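Local coordinates for protein dihydroxyacetone kinase (Citrobacter freundii, PDB 1UN8) that phosphorylates dihydroxyacetone with ATP, using divalent metal cations as cofactor, and works as a homodimer in the oxidative route of glycerol fermentation, at residues A246-T251 / L305-L310; I271-L276 / D286-P291. All blocks are in the same frame, centred on the assembly; numbering follows the deposited sequence.

In the fold
Both contacts belong to the DhaK part of the chain, and their centres lie about 15 Å apart. Each reaches the same mixed six-stranded sheet. Contact 1 seats the turn after helix 233-247 on strand 301-309, an inner strand; contact 2 seats helix 266-277 on strand 285-292, the outermost strand on that side within this chain. In sequence the order is 246-251, 271-276, 286-291, 305-310, so both segments of contact 2 fall between those of contact 1. The two meet directly where L310 CD1 lies 3.9 Å from W287 CD1. Neither adjoins an annotated substrate site; together they attach a helix end and a crossover helix to one sheet, contact 2 also at the dimer interface.

Contact 1: residues A246-T251 / L305-L310; sequences AALPET and LTAIVL
L248 reaches A307 and V309 with its two terminal methyls, and the approach can be traced outward atom by atom. CB already points at strand 301-309 but touches neither residue. With chi1 at -71°, CG stands anti to the carbonyl carbon and beside the backbone N, and comes within 4.4 Å of A307 CB. The branch then divides the work: CD1 rests 3.9 Å from A307 CB, while CD2 lies 4.0 Å from that same methyl and also 4.0 Å from V309 CG2. CD2 therefore bridges two residues spaced i, i+2 on one strand, and the L248 and V309 side chains lie flank to flank, pointing oppositely.

That spacing is the signature of a beta strand presenting alternate residues to one face. A307 and V309 point toward 246-251, whereas I308 points away and packs on helix 314-319. Strand 301-309 runs antiparallel to both of its neighbours, 186-192 and 254-260; L248 also touches F187 on the first and L254 on the second, so its side chain spans three adjacent strands of the DhaK sheet.

P249 extends the apolar patch to the surface. The ring meets V309 at a slant, with CD 3.6 Å and CG 4.0 Å from V309 CG2. That methyl stands anti to the V309 carbonyl carbon, which leaves CG1 as the branch anti to N, farther from the proline. No hydrogen bond joins the two segments, and the nearest alpha carbons, L248 CA and V309 CA, are 7.8 Å apart; P249 O is hydrogen-bonded to R284 NH2.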
ATOM      1  N   ALA A 246     -23.361  -5.169 -15.842  1.00 46.91           N
ATOM      2  CA  ALA A 246     -24.409  -4.417 -16.515  1.00 48.43           C
ATOM      3  C   ALA A 246     -23.830  -3.459 -17.556  1.00 49.52           C
ATOM      4  O   ALA A 246     -24.520  -3.071 -18.501  1.00 51.10           O
ATOM      5  CB  ALA A 246     -25.237  -3.641 -15.493  1.00 46.98           C
ATOM      6  N   ALA A 247     -22.567  -3.077 -17.397  1.00 49.26           N
ATOM      7  CA  ALA A 247     -21.955  -2.158 -18.343  1.00 49.49           C
ATOM      8  C   ALA A 247     -21.135  -2.871 -19.399  1.00 50.40           C
ATOM      9  O   ALA A 247     -20.882  -2.324 -20.462  1.00 50.63           O
ATOM     10  CB  ALA A 247     -21.089  -1.161 -17.609  1.00 48.48           C
ATOM     11  N   LEU A 248     -20.723  -4.096 -19.106  1.00 51.84           N
ATOM     12  CA  LEU A 248     -19.916  -4.868 -20.035  1.00 54.26           C
ATOM     13  C   LEU A 248     -20.763  -5.579 -21.068  1.00 55.95           C
ATOM     14  O   LEU A 248     -21.959  -5.762 -20.871  1.00 56.10           O
ATOM     15  CB  LEU A 248     -19.111  -5.915 -19.266  1.00 53.93           C
ATOM     16  CG  LEU A 248     -17.955  -5.437 -18.385  1.00 54.29           C
ATOM     17  CD1 LEU A 248     -17.628  -6.498 -17.334  1.00 52.32           C
ATOM     18  CD2 LEU A 248     -16.748  -5.130 -19.266  1.00 51.73           C
ATOM     19  N   PRO A 249     -20.154  -5.974 -22.204  1.00 57.96           N
ATOM     20  CA  PRO A 249     -20.896  -6.687 -23.247  1.00 59.42           C
ATOM     21  C   PRO A 249     -21.351  -7.989 -22.583  1.00 61.28           C
ATOM     22  O   PRO A 249     -20.719  -8.439 -21.629  1.00 61.51           O
ATOM     23  CB  PRO A 249     -19.835  -6.927 -24.312  1.00 58.41           C
ATOM     24  CG  PRO A 249     -18.948  -5.747 -24.163  1.00 58.07           C
ATOM     25  CD  PRO A 249     -18.801  -5.631 -22.672  1.00 57.58           C
ATOM     26  N   GLU A 250     -22.424  -8.607 -23.065  1.00 63.44           N
ATOM     27  CA  GLU A 250     -22.881  -9.827 -22.421  1.00 65.51           C
ATOM     28  C   GLU A 250     -21.945 -11.015 -22.648  1.00 65.05           C
ATOM     29  O   GLU A 250     -22.078 -12.048 -21.991  1.00 65.52           O
ATOM     30  CB  GLU A 250     -24.307 -10.172 -22.860  1.00 68.67           C
ATOM     31  CG  GLU A 250     -24.406 -11.048 -24.090  1.00 74.90           C
ATOM     32  CD  GLU A 250     -25.835 -11.462 -24.382  1.00 77.88           C
ATOM     33  OE1 GLU A 250     -26.651 -10.567 -24.705  1.00 79.23           O
ATOM     34  OE2 GLU A 250     -26.141 -12.675 -24.279  1.00 79.45           O
ATOM     35  N   THR A 251     -20.996 -10.878 -23.567  1.00 63.98           N
ATOM     36  CA  THR A 251     -20.047 -11.957 -23.815  1.00 63.61           C
ATOM     37  C   THR A 251     -18.672 -11.400 -24.144  1.00 63.15           C
ATOM     38  O   THR A 251     -18.535 -10.236 -24.531  1.00 60.92           O
ATOM     39  CB  THR A 251     -20.482 -12.880 -24.991  1.00 65.31           C
ATOM     40  OG1 THR A 251     -20.345 -12.179 -26.233  1.00 64.45           O
ATOM     41  CG2 THR A 251     -21.926 -13.342 -24.813  1.00 64.98           C
ATOM     42  N   LEU A 305     -12.130  -1.774  -9.132  1.00 36.82           N
ATOM     43  CA  LEU A 305     -12.111  -2.917 -10.017  1.00 38.23           C
ATOM     44  C   LEU A 305     -12.318  -2.405 -11.431  1.00 39.12           C
ATOM     45  O   LEU A 305     -13.323  -1.745 -11.717  1.00 38.08           O
ATOM     46  CB  LEU A 305     -13.227  -3.886  -9.661  1.00 38.11           C
ATOM     47  CG  LEU A 305     -13.048  -4.628  -8.347  1.00 39.84           C
ATOM     48  CD1 LEU A 305     -14.306  -5.424  -8.031  1.00 38.30           C
ATOM     49  CD2 LEU A 305     -11.832  -5.532  -8.443  1.00 37.30           C
ATOM     50  N   THR A 306     -11.352  -2.684 -12.305  1.00 40.16           N
ATOM     51  CA  THR A 306     -11.445  -2.269 -13.703  1.00 40.78           C
ATOM     52  C   THR A 306     -11.485  -3.473 -14.639  1.00 42.21           C
ATOM     53  O   THR A 306     -10.614  -4.344 -14.585  1.00 43.20           O
ATOM     54  CB  THR A 306     -10.263  -1.407 -14.137  1.00 38.40           C
ATOM     55  OG1 THR A 306     -10.235  -0.202 -13.375  1.00 38.01           O
ATOM     56  CG2 THR A 306     -10.397  -1.055 -15.600  1.00 39.89           C
ATOM     57  N   ALA A 307     -12.505  -3.518 -15.487  1.00 43.47           N
ATOM     58  CA  ALA A 307     -12.653  -4.593 -16.454  1.00 43.52           C
ATOM     59  C   ALA A 307     -12.448  -4.007 -17.847  1.00 43.74           C
ATOM     60  O   ALA A 307     -13.023  -2.972 -18.184  1.00 42.42           O
ATOM     61  CB  ALA A 307     -14.041  -5.216 -16.346  1.00 41.14           C
ATOM     62  N   ILE A 308     -11.592  -4.653 -18.627  1.00 45.16           N
ATOM     63  CA  ILE A 308     -11.330  -4.247 -20.006  1.00 47.78           C
ATOM     64  C   ILE A 308     -11.652  -5.438 -20.911  1.00 49.33           C
ATOM     65  O   ILE A 308     -11.208  -6.561 -20.650  1.00 48.15           O
ATOM     66  CB  ILE A 308      -9.862  -3.837 -20.222  1.00 46.14           C
ATOM     67  CG1 ILE A 308      -9.642  -3.553 -21.701  1.00 45.04           C
ATOM     68  CG2 ILE A 308      -8.913  -4.934 -19.738  1.00 45.82           C
ATOM     69  CD1 ILE A 308      -9.061  -2.183 -21.974  1.00 47.13           C
ATOM     70  N   VAL A 309     -12.435  -5.193 -21.960  1.00 51.51           N
ATOM     71  CA  VAL A 309     -12.829  -6.245 -22.892  1.00 53.36           C
ATOM     72  C   VAL A 309     -11.663  -6.624 -23.784  1.00 54.24           C
ATOM     73  O   VAL A 309     -11.036  -5.766 -24.399  1.00 54.42           O
ATOM     74  CB  VAL A 309     -14.006  -5.790 -23.781  1.00 54.41           C
ATOM     75  CG1 VAL A 309     -14.400  -6.909 -24.735  1.00 53.42           C
ATOM     76  CG2 VAL A 309     -15.189  -5.392 -22.913  1.00 53.55           C
ATOM     77  N   LEU A 310     -11.369  -7.914 -23.855  1.00 55.86           N
ATOM     78  CA  LEU A 310     -10.265  -8.380 -24.674  1.00 58.78           C
ATOM     79  C   LEU A 310     -10.685  -8.659 -26.117  1.00 61.50           C
ATOM     80  O   LEU A 310     -10.852  -9.808 -26.522  1.00 61.53           O
ATOM     81  CB  LEU A 310      -9.658  -9.634 -24.048  1.00 58.00           C
ATOM     82  CG  LEU A 310      -9.145  -9.460 -22.617  1.00 57.77           C
ATOM     83  CD1 LEU A 310      -8.641 -10.794 -22.084  1.00 56.55           C
ATOM     84  CD2 LEU A 310      -8.042  -8.417 -22.599  1.00 56.54           C
TER

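Contact 2: residues I271-L276 / D286-P291; sequences IITREL and DWLIGP
T273 holds CG2 anti to its backbone N and OG1 anti to its carbonyl carbon (chi1 -63°), which sets the hydroxyl toward P291 and the methyl toward L288. One helical turn on, L276 swings CG anti to its own N (chi1 175°), a torsion that carries CD2 toward L288 on the strand. This is helix-on-strand packing inside a beta-alpha-beta unit: helix 266-277 connects parallel neighbouring strands 254-260 and 285-292.

The two leucines run side by side with reversed sense and meet at L276 CD2 and L288 CD2, 3.7 Å apart. L276 also touches V256 and I258 of the neighbouring strand, and I22 of the second subunit packs on L288. T273 CG2 lies at a looser 4.2 Å from L288 CD1.

Across from the threonine, a cis peptide joins G290 to P291 where the chain turns a corner, and the P291 and T273 side chains cross at about a right angle. The threonine hydroxyl is hydrogen-bonded to the carbonyl oxygen of M269, one turn back in the helix. Toward the strand, T273 OG1 makes close carbon contacts: 3.2 Å to P291 CD and 3.3 Å to P291 CG.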
ATOM      1  N   ILE A 271      -8.170 -10.848   0.224  1.00 39.70           N
ATOM      2  CA  ILE A 271      -9.543 -11.288   0.411  1.00 39.55           C
ATOM      3  C   ILE A 271     -10.387 -10.768  -0.749  1.00 39.42           C
ATOM      4  O   ILE A 271     -11.204 -11.496  -1.306  1.00 38.80           O
ATOM      5  CB  ILE A 271     -10.119 -10.758   1.728  1.00 39.16           C
ATOM      6  CG1 ILE A 271      -9.296 -11.291   2.897  1.00 42.95           C
ATOM      7  CG2 ILE A 271     -11.575 -11.182   1.879  1.00 39.48           C
ATOM      8  CD1 ILE A 271      -9.666 -10.681   4.250  1.00 43.84           C
ATOM      9  N   ILE A 272     -10.185  -9.504  -1.107  1.00 38.45           N
ATOM     10  CA  ILE A 272     -10.937  -8.911  -2.199  1.00 40.17           C
ATOM     11  C   ILE A 272     -10.681  -9.712  -3.484  1.00 41.32           C
ATOM     12  O   ILE A 272     -11.598 -10.005  -4.261  1.00 39.01           O
ATOM     13  CB  ILE A 272     -10.529  -7.426  -2.436  1.00 40.03           C
ATOM     14  CG1 ILE A 272     -10.885  -6.572  -1.212  1.00 42.01           C
ATOM     15  CG2 ILE A 272     -11.227  -6.896  -3.671  1.00 37.31           C
ATOM     16  CD1 ILE A 272     -12.118  -7.051  -0.476  1.00 46.92           C
ATOM     17  N   THR A 273      -9.419 -10.065  -3.695  1.00 41.94           N
ATOM     18  CA  THR A 273      -9.047 -10.820  -4.869  1.00 42.64           C
ATOM     19  C   THR A 273      -9.784 -12.156  -4.871  1.00 43.22           C
ATOM     20  O   THR A 273     -10.229 -12.629  -5.913  1.00 43.36           O
ATOM     21  CB  THR A 273      -7.535 -11.053  -4.907  1.00 41.98           C
ATOM     22  OG1 THR A 273      -6.863  -9.790  -5.014  1.00 43.37           O
ATOM     23  CG2 THR A 273      -7.163 -11.930  -6.094  1.00 42.20           C
ATOM     24  N   ARG A 274      -9.925 -12.761  -3.702  1.00 43.88           N
ATOM     25  CA  ARG A 274     -10.623 -14.030  -3.621  1.00 47.61           C
ATOM     26  C   ARG A 274     -12.101 -13.880  -3.973  1.00 48.43           C
ATOM     27  O   ARG A 274     -12.673 -14.733  -4.646  1.00 49.14           O
ATOM     28  CB  ARG A 274     -10.506 -14.623  -2.217  1.00 49.54           C
ATOM     29  CG  ARG A 274     -11.320 -15.901  -2.034  1.00 51.67           C
ATOM     30  CD  ARG A 274     -11.375 -16.301  -0.581  1.00 55.08           C
ATOM     31  NE  ARG A 274     -12.270 -17.427  -0.345  1.00 58.92           N
ATOM     32  CZ  ARG A 274     -13.574 -17.415  -0.613  1.00 61.40           C
ATOM     33  NH1 ARG A 274     -14.144 -16.331  -1.132  1.00 61.74           N
ATOM     34  NH2 ARG A 274     -14.313 -18.485  -0.351  1.00 62.10           N
ATOM     35  N   GLU A 275     -12.715 -12.802  -3.491  1.00 48.63           N
ATOM     36  CA  GLU A 275     -14.122 -12.539  -3.750  1.00 49.07           C
ATOM     37  C   GLU A 275     -14.353 -12.403  -5.253  1.00 49.16           C
ATOM     38  O   GLU A 275     -15.282 -13.000  -5.804  1.00 47.37           O
ATOM     39  CB  GLU A 275     -14.567 -11.254  -3.032  1.00 50.67           C
ATOM     40  CG  GLU A 275     -14.292 -11.237  -1.531  1.00 51.44           C
ATOM     41  CD  GLU A 275     -15.133 -12.236  -0.758  1.00 53.25           C
ATOM     42  OE1 GLU A 275     -15.629 -13.211  -1.364  1.00 55.30           O
ATOM     43  OE2 GLU A 275     -15.292 -12.057   0.466  1.00 53.57           O
ATOM     44  N   LEU A 276     -13.500 -11.620  -5.907  1.00 49.45           N
ATOM     45  CA  LEU A 276     -13.607 -11.410  -7.339  1.00 49.83           C
ATOM     46  C   LEU A 276     -13.529 -12.735  -8.074  1.00 50.71           C
ATOM     47  O   LEU A 276     -14.285 -12.976  -9.007  1.00 51.94           O
ATOM     48  CB  LEU A 276     -12.487 -10.505  -7.848  1.00 48.31           C
ATOM     49  CG  LEU A 276     -12.492 -10.349  -9.376  1.00 48.78           C
ATOM     50  CD1 LEU A 276     -13.590  -9.385  -9.803  1.00 46.61           C
ATOM     51  CD2 LEU A 276     -11.157  -9.840  -9.844  1.00 46.85           C
ATOM     52  N   ASP A 286      -9.407 -13.832 -17.877  1.00 54.56           N
ATOM     53  CA  ASP A 286      -8.242 -14.549 -18.396  1.00 54.45           C
ATOM     54  C   ASP A 286      -6.987 -13.941 -17.814  1.00 52.97           C
ATOM     55  O   ASP A 286      -5.904 -14.520 -17.905  1.00 53.52           O
ATOM     56  CB  ASP A 286      -8.165 -14.495 -19.933  1.00 54.85           C
ATOM     57  CG  ASP A 286      -9.253 -15.320 -20.604  1.00 54.67           C
ATOM     58  OD1 ASP A 286      -9.625 -16.375 -20.042  1.00 54.02           O
ATOM     59  OD2 ASP A 286      -9.724 -14.924 -21.696  1.00 56.07           O
ATOM     60  N   TRP A 287      -7.132 -12.757 -17.228  1.00 52.25           N
ATOM     61  CA  TRP A 287      -5.995 -12.090 -16.621  1.00 52.55           C
ATOM     62  C   TRP A 287      -6.360 -11.199 -15.434  1.00 51.45           C
ATOM     63  O   TRP A 287      -7.421 -10.586 -15.406  1.00 50.83           O
ATOM     64  CB  TRP A 287      -5.240 -11.237 -17.650  1.00 53.02           C
ATOM     65  CG  TRP A 287      -4.808 -11.967 -18.888  1.00 56.36           C
ATOM     66  CD1 TRP A 287      -5.471 -12.019 -20.085  1.00 56.92           C
ATOM     67  CD2 TRP A 287      -3.625 -12.758 -19.049  1.00 56.03           C
ATOM     68  NE1 TRP A 287      -4.774 -12.792 -20.976  1.00 57.15           N
ATOM     69  CE2 TRP A 287      -3.638 -13.260 -20.369  1.00 57.40           C
ATOM     70  CE3 TRP A 287      -2.557 -13.091 -18.208  1.00 56.83           C
ATOM     71  CZ2 TRP A 287      -2.623 -14.082 -20.867  1.00 56.68           C
ATOM     72  CZ3 TRP A 287      -1.550 -13.908 -18.700  1.00 57.24           C
ATOM     73  CH2 TRP A 287      -1.590 -14.396 -20.019  1.00 58.24           C
ATOM     74  N   LEU A 288      -5.467 -11.160 -14.448  1.00 51.15           N
ATOM     75  CA  LEU A 288      -5.617 -10.296 -13.283  1.00 47.97           C
ATOM     76  C   LEU A 288      -4.447  -9.325 -13.299  1.00 46.75           C
ATOM     77  O   LEU A 288      -3.314  -9.708 -13.597  1.00 46.35           O
ATOM     78  CB  LEU A 288      -5.569 -11.079 -11.978  1.00 46.80           C
ATOM     79  CG  LEU A 288      -6.802 -11.866 -11.549  1.00 47.05           C
ATOM     80  CD1 LEU A 288      -6.543 -12.435 -10.171  1.00 46.15           C
ATOM     81  CD2 LEU A 288      -8.026 -10.971 -11.522  1.00 45.02           C
ATOM     82  N   ILE A 289      -4.730  -8.062 -13.026  1.00 46.30           N
ATOM     83  CA  ILE A 289      -3.689  -7.052 -12.951  1.00 45.98           C
ATOM     84  C   ILE A 289      -3.826  -6.561 -11.506  1.00 45.63           C
ATOM     85  O   ILE A 289      -4.795  -5.872 -11.154  1.00 45.76           O
ATOM     86  CB  ILE A 289      -3.916  -5.875 -13.937  1.00 47.77           C
ATOM     87  CG1 ILE A 289      -3.979  -6.364 -15.388  1.00 48.90           C
ATOM     88  CG2 ILE A 289      -2.768  -4.904 -13.832  1.00 46.88           C
ATOM     89  CD1 ILE A 289      -5.250  -7.105 -15.727  1.00 55.16           C
ATOM     90  N   GLY A 290      -2.869  -6.944 -10.667  1.00 44.08           N
ATOM     91  CA  GLY A 290      -2.906  -6.570  -9.265  1.00 42.39           C
ATOM     92  C   GLY A 290      -3.343  -7.801  -8.491  1.00 41.41           C
ATOM     93  O   GLY A 290      -3.331  -8.883  -9.062  1.00 41.90           O
ATOM     94  N   PRO A 291      -3.775  -7.681  -7.222  1.00 40.80           N
ATOM     95  CA  PRO A 291      -3.907  -6.450  -6.439  1.00 39.25           C
ATOM     96  C   PRO A 291      -2.612  -5.679  -6.278  1.00 37.91           C
ATOM     97  O   PRO A 291      -1.577  -6.259  -5.996  1.00 39.23           O
ATOM     98  CB  PRO A 291      -4.469  -6.947  -5.105  1.00 38.76           C
ATOM     99  CG  PRO A 291      -3.928  -8.322  -4.993  1.00 37.86           C
ATOM    100  CD  PRO A 291      -4.112  -8.853  -6.392  1.00 40.90           C
TER